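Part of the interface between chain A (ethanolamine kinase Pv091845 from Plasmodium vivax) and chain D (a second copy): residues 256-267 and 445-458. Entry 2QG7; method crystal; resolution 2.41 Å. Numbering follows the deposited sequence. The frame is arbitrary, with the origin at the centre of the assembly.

Chain A (256-267) SFDAKANILKLI
Chain D (445-458) RLTASCLPIFRSKV

The chain A stretch begins with two type I beta turns, A:Ser256 to A:Ala259 and A:Ala259 to A:Asn262. A weakly bonded helix follows at about 262-266. Chain D starts within a helix that begins earlier in the chain; a second, short helix spans 452-455, with D:Leu451 (phi/psi -77/141) at its N-cap position. The CA atoms of A:Asp258 and D:Pro452 lie 4.8 Å apart, and those of A:Ile263 and D:Cys450 5.3 Å apart. Chain A numbers therefore rise as chain D numbers fall along the contact. The two stretches bury 654 Å² together.

D:Arg455 is the main polar anchor. Its CB points toward chain A, with chi1 to chi3 m, m, t and chi4 94°. D:Arg455 NH2 donates to A:Phe257 O at 2.7 Å, with an N-H...O angle of 160°, near the guanidinium plane. Within chain D, D:Arg455 NE donates to D:Ser449 O at 3.0 Å. The A:Phe257 ring (chi1 t, chi2 78°) takes this side chain over one face. D:Arg455 CD sits 3.7 Å from the centroid of the A:Phe257 ring, a CH-pi contact, and D:Arg455 CZ lies 4.7 Å from the same centroid, a cation-pi contact. A:Phe257 CE2 also meets D:Val458 CB at 4.1 Å.

Further along, the contacts are mostly apolar. A:Asp258 O approaches D:Pro452 CB at 3.5 Å. D:Cys450 (chi1 m) points toward chain A; its CB is 3.8 Å from A:Ile263 CA. A:Ile263 (t, p) reaches D:Thr447 CA with CD1 at 4.0 Å. A:Leu266 (t, p) places CD2 3.8 Å from D:Cys450 SG. These last four residues are buried, and their apolar groups meet at van der Waals distance.

Waters bridge the two stretches. Water 2 donates to A:Lys260 O (2.7 Å) and D:Cys450 O (3.0 Å) and accepts from A:Ile263 N (3.2 Å). Water 3 donates to A:Asn262 O (2.6 Å) and accepts from D:Arg455 NH1 (3.2 Å).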

# COMPACT_ATOMS: atom_id res chain seq x y z
N SER A 256 2.70 -2.08 -25.03
CA SER A 256 4.07 -2.55 -24.81
C SER A 256 4.27 -3.15 -23.38
O SER A 256 3.62 -2.74 -22.40
CB SER A 256 5.08 -1.44 -25.12
OG SER A 256 5.10 -0.48 -24.07
N PHE A 257 5.17 -4.14 -23.30
CA PHE A 257 5.50 -4.89 -22.09
C PHE A 257 5.76 -4.01 -20.84
O PHE A 257 5.50 -4.44 -19.72
CB PHE A 257 6.70 -5.80 -22.40
CG PHE A 257 7.15 -6.67 -21.26
CD1 PHE A 257 6.47 -7.82 -20.92
CD2 PHE A 257 8.27 -6.32 -20.51
CE1 PHE A 257 6.91 -8.58 -19.86
CE2 PHE A 257 8.67 -7.09 -19.45
CZ PHE A 257 8.00 -8.21 -19.13
N ASP A 258 6.24 -2.79 -21.02
CA ASP A 258 6.49 -1.93 -19.85
C ASP A 258 5.66 -0.62 -19.78
O ASP A 258 6.06 0.34 -19.12
CB ASP A 258 7.99 -1.60 -19.73
CG ASP A 258 8.47 -0.69 -20.85
OD1 ASP A 258 8.14 -0.98 -22.03
OD2 ASP A 258 9.14 0.31 -20.53
N ALA A 259 4.50 -0.60 -20.43
CA ALA A 259 3.65 0.60 -20.42
C ALA A 259 2.80 0.62 -19.16
O ALA A 259 2.61 -0.41 -18.50
CB ALA A 259 2.74 0.66 -21.65
N LYS A 260 2.30 1.81 -18.85
CA LYS A 260 1.52 2.02 -17.63
C LYS A 260 0.24 1.19 -17.57
O LYS A 260 -0.19 0.80 -16.49
CB LYS A 260 1.22 3.48 -17.47
CG LYS A 260 2.45 4.33 -17.31
CD LYS A 260 2.04 5.77 -17.67
CE LYS A 260 3.24 6.74 -17.45
NZ LYS A 260 2.82 8.20 -17.38
N ALA A 261 -0.31 0.84 -18.72
CA ALA A 261 -1.61 0.23 -18.83
C ALA A 261 -1.66 -1.23 -18.47
O ALA A 261 -2.77 -1.81 -18.41
CB ALA A 261 -2.15 0.43 -20.25
N ASN A 262 -0.50 -1.85 -18.26
CA ASN A 262 -0.45 -3.32 -18.04
C ASN A 262 -1.09 -3.77 -16.73
O ASN A 262 -1.52 -4.91 -16.60
CB ASN A 262 0.98 -3.84 -18.11
CG ASN A 262 1.50 -4.01 -19.55
OD1 ASN A 262 2.55 -3.46 -19.88
ND2 ASN A 262 0.80 -4.77 -20.38
N ILE A 263 -1.13 -2.86 -15.76
CA ILE A 263 -1.86 -3.05 -14.51
C ILE A 263 -3.37 -3.21 -14.71
O ILE A 263 -3.99 -4.06 -14.04
CB ILE A 263 -1.54 -1.94 -13.47
CG1 ILE A 263 -2.13 -2.30 -12.10
CG2 ILE A 263 -2.06 -0.58 -13.98
CD1 ILE A 263 -1.73 -3.64 -11.53
N LEU A 264 -3.95 -2.47 -15.65
CA LEU A 264 -5.36 -2.65 -16.00
C LEU A 264 -5.68 -4.03 -16.56
O LEU A 264 -6.79 -4.52 -16.39
CB LEU A 264 -5.82 -1.60 -17.00
CG LEU A 264 -5.55 -0.14 -16.68
CD1 LEU A 264 -5.99 0.72 -17.87
CD2 LEU A 264 -6.21 0.26 -15.38
N LYS A 265 -4.73 -4.67 -17.23
CA LYS A 265 -5.00 -5.98 -17.85
C LYS A 265 -5.12 -7.08 -16.84
O LYS A 265 -5.82 -8.06 -17.09
CB LYS A 265 -3.95 -6.34 -18.89
CG LYS A 265 -3.87 -5.32 -19.98
CD LYS A 265 -2.99 -5.71 -21.10
CE LYS A 265 -3.17 -4.68 -22.21
NZ LYS A 265 -2.66 -5.25 -23.53
N LEU A 266 -4.43 -6.93 -15.71
CA LEU A 266 -4.46 -7.93 -14.64
C LEU A 266 -5.78 -7.83 -13.87
O LEU A 266 -6.23 -8.81 -13.25
CB LEU A 266 -3.25 -7.75 -13.69
CG LEU A 266 -3.01 -8.89 -12.67
CD1 LEU A 266 -2.72 -10.29 -13.33
CD2 LEU A 266 -1.89 -8.53 -11.70
N ILE A 267 -6.40 -6.65 -13.90
CA ILE A 267 -7.73 -6.44 -13.32
C ILE A 267 -8.78 -7.07 -14.23
O ILE A 267 -8.87 -6.71 -15.39
CB ILE A 267 -8.05 -4.96 -13.10
CG1 ILE A 267 -6.99 -4.30 -12.23
CG2 ILE A 267 -9.45 -4.79 -12.51
CD1 ILE A 267 -6.94 -2.76 -12.36
N ARG D 445 2.53 -6.52 -4.16
CA ARG D 445 3.55 -7.30 -4.90
C ARG D 445 3.10 -7.58 -6.33
O ARG D 445 3.89 -7.42 -7.24
CB ARG D 445 3.94 -8.63 -4.22
CG ARG D 445 4.54 -8.53 -2.85
CD ARG D 445 5.72 -7.57 -2.78
NE ARG D 445 6.82 -8.00 -3.67
CZ ARG D 445 7.80 -8.84 -3.33
NH1 ARG D 445 8.72 -9.12 -4.21
NH2 ARG D 445 7.87 -9.40 -2.10
N LEU D 446 1.86 -8.03 -6.51
CA LEU D 446 1.29 -8.28 -7.84
C LEU D 446 1.21 -7.04 -8.69
O LEU D 446 1.38 -7.15 -9.89
CB LEU D 446 -0.09 -8.91 -7.75
CG LEU D 446 -0.13 -10.40 -7.39
CD1 LEU D 446 -1.57 -10.94 -7.46
CD2 LEU D 446 0.82 -11.29 -8.25
N THR D 447 0.94 -5.87 -8.08
CA THR D 447 0.94 -4.58 -8.75
C THR D 447 2.37 -4.27 -9.25
O THR D 447 2.55 -3.78 -10.37
CB THR D 447 0.43 -3.43 -7.80
OG1 THR D 447 -0.91 -3.70 -7.36
CG2 THR D 447 0.41 -2.09 -8.46
N ALA D 448 3.36 -4.51 -8.38
CA ALA D 448 4.78 -4.33 -8.70
C ALA D 448 5.23 -5.15 -9.90
O ALA D 448 6.12 -4.72 -10.61
CB ALA D 448 5.65 -4.62 -7.51
N SER D 449 4.63 -6.32 -10.13
CA SER D 449 4.95 -7.13 -11.27
C SER D 449 4.47 -6.53 -12.59
O SER D 449 5.02 -6.84 -13.64
CB SER D 449 4.37 -8.52 -11.12
OG SER D 449 2.97 -8.50 -11.26
N CYS D 450 3.48 -5.65 -12.53
CA CYS D 450 2.99 -4.93 -13.72
C CYS D 450 3.60 -3.55 -13.84
O CYS D 450 3.35 -2.89 -14.84
CB CYS D 450 1.47 -4.78 -13.66
SG CYS D 450 0.62 -6.34 -13.56
N LEU D 451 4.36 -3.10 -12.85
CA LEU D 451 4.84 -1.71 -12.89
C LEU D 451 6.00 -1.51 -13.85
O LEU D 451 6.85 -2.37 -13.96
CB LEU D 451 5.26 -1.21 -11.52
CG LEU D 451 4.25 -0.84 -10.44
CD1 LEU D 451 5.01 -0.55 -9.16
CD2 LEU D 451 3.41 0.36 -10.82
N PRO D 452 6.02 -0.36 -14.58
CA PRO D 452 7.07 0.00 -15.53
C PRO D 452 8.48 -0.05 -14.98
O PRO D 452 9.40 -0.54 -15.66
CB PRO D 452 6.70 1.44 -15.89
CG PRO D 452 5.21 1.45 -15.85
CD PRO D 452 4.97 0.70 -14.55
N ILE D 453 8.67 0.46 -13.75
CA ILE D 453 9.96 0.43 -13.09
C ILE D 453 10.54 -0.97 -12.97
O ILE D 453 11.74 -1.12 -12.82
CB ILE D 453 9.91 1.11 -11.69
CG1 ILE D 453 8.82 0.46 -10.81
CG2 ILE D 453 9.71 2.65 -11.82
CD1 ILE D 453 8.94 0.81 -9.36
N PHE D 454 9.72 -2.00 -13.06
CA PHE D 454 10.20 -3.35 -12.97
C PHE D 454 10.11 -4.05 -14.30
O PHE D 454 10.92 -4.94 -14.56
CB PHE D 454 9.46 -4.17 -11.89
CG PHE D 454 9.82 -3.80 -10.49
CD1 PHE D 454 8.91 -3.14 -9.68
CD2 PHE D 454 11.09 -4.10 -9.99
CE1 PHE D 454 9.26 -2.78 -8.38
CE2 PHE D 454 11.46 -3.74 -8.69
CZ PHE D 454 10.54 -3.08 -7.89
N ARG D 455 9.14 -3.68 -15.13
CA ARG D 455 8.99 -4.30 -16.44
C ARG D 455 10.06 -3.81 -17.45
O ARG D 455 10.40 -4.52 -18.38
CB ARG D 455 7.60 -4.00 -17.01
CG ARG D 455 6.46 -4.73 -16.37
CD ARG D 455 6.30 -6.09 -16.98
NE ARG D 455 5.07 -6.77 -16.59
CZ ARG D 455 3.93 -6.74 -17.28
NH1 ARG D 455 2.87 -7.40 -16.84
NH2 ARG D 455 3.81 -6.05 -18.41
N SER D 456 10.56 -2.60 -17.26
CA SER D 456 11.53 -2.02 -18.17
C SER D 456 12.98 -2.42 -17.85
O SER D 456 13.95 -1.93 -18.47
CB SER D 456 11.41 -0.50 -18.17
OG SER D 456 11.77 0.03 -16.92
N LYS D 457 13.11 -3.28 -16.84
CA LYS D 457 14.38 -3.82 -16.43
C LYS D 457 14.77 -4.89 -17.44
O LYS D 457 15.94 -4.98 -17.80
CB LYS D 457 14.23 -4.46 -15.04
CG LYS D 457 14.39 -3.47 -13.90
CD LYS D 457 14.24 -4.24 -12.62
CE LYS D 457 14.09 -3.33 -11.43
NZ LYS D 457 15.20 -2.38 -11.36
N VAL D 458 13.78 -5.67 -17.89
CA VAL D 458 14.00 -6.79 -18.80
C VAL D 458 14.53 -6.37 -20.18
O VAL D 458 14.21 -5.27 -20.69
CB VAL D 458 12.70 -7.59 -18.99
CG1 VAL D 458 12.93 -8.77 -19.98
CG2 VAL D 458 12.23 -8.12 -17.66
O HOH W 1 4.36 -2.29 -17.20
O HOH W 2 1.22 -0.83 -14.87
O HOH W 3 -0.31 -7.19 -16.98